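Local coordinates for protein disulfide isomerase (Salmonella enterica subsp. enterica serovar Typhimurium, PDB 3L9U) that forms disulfide bonds in other proteins by passing on its own redox-active disulfide, probably including an essential one in the sulfotransferase AssT, at residues V172-Y177 against E196-K201. Residues are numbered along the deposited sequence; the frame is centred on the assembly and turned at random.
Sequences VVNGKY and ELATKK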
loop_
_atom_site.group_PDB
_atom_site.type_symbol
_atom_site.label_atom_id
_atom_site.label_comp_id
_atom_site.label_asym_id
_atom_site.label_seq_id
_atom_site.Cartn_x
_atom_site.Cartn_y
_atom_site.Cartn_z
ATOM N N VAL A 172 0.415 -9.469 0.841
ATOM C CA VAL A 172 0.027 -10.607 0.019
ATOM C C VAL A 172 1.134 -10.900 -0.972
ATOM O O VAL A 172 1.700 -9.979 -1.553
ATOM C CB VAL A 172 -1.284 -10.307 -0.751
ATOM C CG1 VAL A 172 -1.694 -11.497 -1.624
ATOM C CG2 VAL A 172 -2.402 -9.957 0.227
ATOM N N VAL A 173 1.467 -12.177 -1.146
ATOM C CA VAL A 173 2.515 -12.552 -2.092
ATOM C C VAL A 173 1.908 -13.262 -3.302
ATOM O O VAL A 173 1.109 -14.198 -3.148
ATOM C CB VAL A 173 3.566 -13.467 -1.438
ATOM C CG1 VAL A 173 4.674 -13.810 -2.440
ATOM C CG2 VAL A 173 4.150 -12.798 -0.182
ATOM N N ASN A 174 2.276 -12.804 -4.499
ATOM C CA ASN A 174 1.793 -13.364 -5.772
ATOM C C ASN A 174 0.271 -13.331 -5.913
ATOM O O ASN A 174 -0.308 -14.101 -6.681
ATOM C CB ASN A 174 2.313 -14.791 -5.992
ATOM C CG ASN A 174 3.805 -14.836 -6.246
ATOM O OD1 ASN A 174 4.449 -13.800 -6.385
ATOM N ND2 ASN A 174 4.364 -16.044 -6.313
ATOM N N GLY A 175 -0.366 -12.430 -5.166
ATOM C CA GLY A 175 -1.811 -12.307 -5.158
ATOM C C GLY A 175 -2.526 -13.452 -4.463
ATOM O O GLY A 175 -3.754 -13.453 -4.382
ATOM N N LYS A 176 -1.761 -14.410 -3.937
ATOM C CA LYS A 176 -2.324 -15.684 -3.480
ATOM C C LYS A 176 -2.159 -15.981 -1.989
ATOM O O LYS A 176 -3.017 -16.632 -1.387
ATOM C CB LYS A 176 -1.734 -16.840 -4.300
ATOM C CG LYS A 176 -2.173 -16.827 -5.745
ATOM C CD LYS A 176 -1.454 -17.899 -6.554
ATOM C CE LYS A 176 -1.923 -17.909 -7.998
ATOM N NZ LYS A 176 -2.289 -19.286 -8.429
ATOM N N TYR A 177 -1.058 -15.520 -1.398
ATOM C CA TYR A 177 -0.730 -15.895 -0.021
ATOM C C TYR A 177 -0.759 -14.673 0.869
ATOM O O TYR A 177 0.013 -13.734 0.672
ATOM C CB TYR A 177 0.649 -16.555 0.056
ATOM C CG TYR A 177 0.813 -17.701 -0.905
ATOM C CD1 TYR A 177 0.307 -18.957 -0.604
ATOM C CD2 TYR A 177 1.455 -17.524 -2.116
ATOM C CE1 TYR A 177 0.437 -20.004 -1.488
ATOM C CE2 TYR A 177 1.597 -18.564 -3.000
ATOM C CZ TYR A 177 1.088 -19.801 -2.682
ATOM O OH TYR A 177 1.229 -20.847 -3.563
ATOM N N GLU A 196 9.916 -17.493 0.241
ATOM C CA GLU A 196 9.361 -18.844 0.220
ATOM C C GLU A 196 8.013 -18.874 -0.508
ATOM O O GLU A 196 7.752 -19.756 -1.337
ATOM C CB GLU A 196 9.201 -19.343 1.658
ATOM C CG GLU A 196 8.641 -20.748 1.802
ATOM C CD GLU A 196 8.922 -21.327 3.180
ATOM O OE1 GLU A 196 10.110 -21.392 3.567
ATOM O OE2 GLU A 196 7.959 -21.716 3.881
ATOM N N LEU A 197 7.155 -17.908 -0.205
ATOM C CA LEU A 197 5.834 -17.861 -0.822
ATOM C C LEU A 197 5.934 -17.536 -2.308
ATOM O O LEU A 197 5.154 -18.041 -3.121
ATOM C CB LEU A 197 4.962 -16.818 -0.122
ATOM C CG LEU A 197 4.618 -17.148 1.334
ATOM C CD1 LEU A 197 3.853 -16.008 1.992
ATOM C CD2 LEU A 197 3.834 -18.464 1.416
ATOM N N ALA A 198 6.911 -16.705 -2.659
ATOM C CA ALA A 198 7.026 -16.185 -4.018
ATOM C C ALA A 198 7.440 -17.265 -4.998
ATOM O O ALA A 198 7.159 -17.171 -6.195
ATOM C CB ALA A 198 8.024 -15.035 -4.061
ATOM N N THR A 199 8.105 -18.293 -4.482
ATOM C CA THR A 199 8.658 -19.351 -5.321
ATOM C C THR A 199 7.867 -20.651 -5.221
ATOM O O THR A 199 8.331 -21.698 -5.676
ATOM C CB THR A 199 10.142 -19.618 -4.995
ATOM O OG1 THR A 199 10.287 -19.912 -3.601
ATOM C CG2 THR A 199 10.982 -18.398 -5.327
ATOM N N LYS A 200 6.674 -20.585 -4.636
ATOM C CA LYS A 200 5.757 -21.725 -4.660
ATOM C C LYS A 200 5.183 -21.893 -6.064
ATOM O O LYS A 200 4.806 -20.914 -6.707
ATOM C CB LYS A 200 4.621 -21.535 -3.647
ATOM C CG LYS A 200 5.020 -21.777 -2.198
ATOM C CD LYS A 200 3.869 -21.466 -1.248
ATOM C CE LYS A 200 4.238 -21.744 0.204
ATOM N NZ LYS A 200 4.451 -23.203 0.454
ATOM N N LYS A 201 5.127 -23.136 -6.535
ATOM C CA LYS A 201 4.573 -23.436 -7.850
ATOM C C LYS A 201 3.143 -22.919 -7.972
ATOM O O LYS A 201 2.379 -22.940 -7.005
ATOM C CB LYS A 201 4.599 -24.947 -8.102
ATOM C CG LYS A 201 3.932 -25.385 -9.394
ATOM C CD LYS A 201 3.479 -26.836 -9.302
ATOM C CE LYS A 201 3.210 -27.423 -10.678
ATOM N NZ LYS A 201 2.441 -26.487 -11.544
HETATM O O HOH W 1 3.935 -18.601 -5.761
#
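Val-173 holds CG1 anti to its backbone N (chi1 -178°), which carries that methyl to the backbone N and CA of Ala-198, while Asn-174, with CG anti to its carbonyl carbon, reaches the last turn of helix 187-198 with its amide. The branched CB of Val-173 suits both strand and interface: CG1 lies 3.8 Å from Leu-197 CB and CG2 meets Leu-197 CD1, the two side chains crossing at about a right angle. Ala-198, with only a methyl, lets the helix backbone come close to the strand. Leu-197 also turns CD1 to Tyr-177 CB (3.8 Å) and sets CD2 against Tyr-177 CG. Farther out, CD of Lys-200 packs 3.5 Å from Tyr-177 CZ and CB approaches OH, so lysine's aliphatic chain touches the phenol end obliquely at the partly exposed margin.

The polar link is Asn-174 ND2, which donates to Ala-198 O at 3.0 Å; the oxygen lies nearly in the amide plane, but the donor stands above the carbonyl plane. A water accepts a second hydrogen bond from Asn-174 ND2 (2.7 Å) and donates to Leu-197 O and, beyond the helix, Lys-200 O. Asn-174 also tolerates the positive phi (58°) with which the hairpin turn begins; the turn ends in a classic beta bulge, where Lys-176 and Tyr-177 face Val-173.

This packing sets the C-terminal helix on one face of the thioredoxin-fold sheet, at its final hairpin. The amide and Lys-24 NZ both donate to Ala-198 O, while the water supplements the weak bond on Leu-197 O; their positive ends would probably complement the helix's negative dipole end.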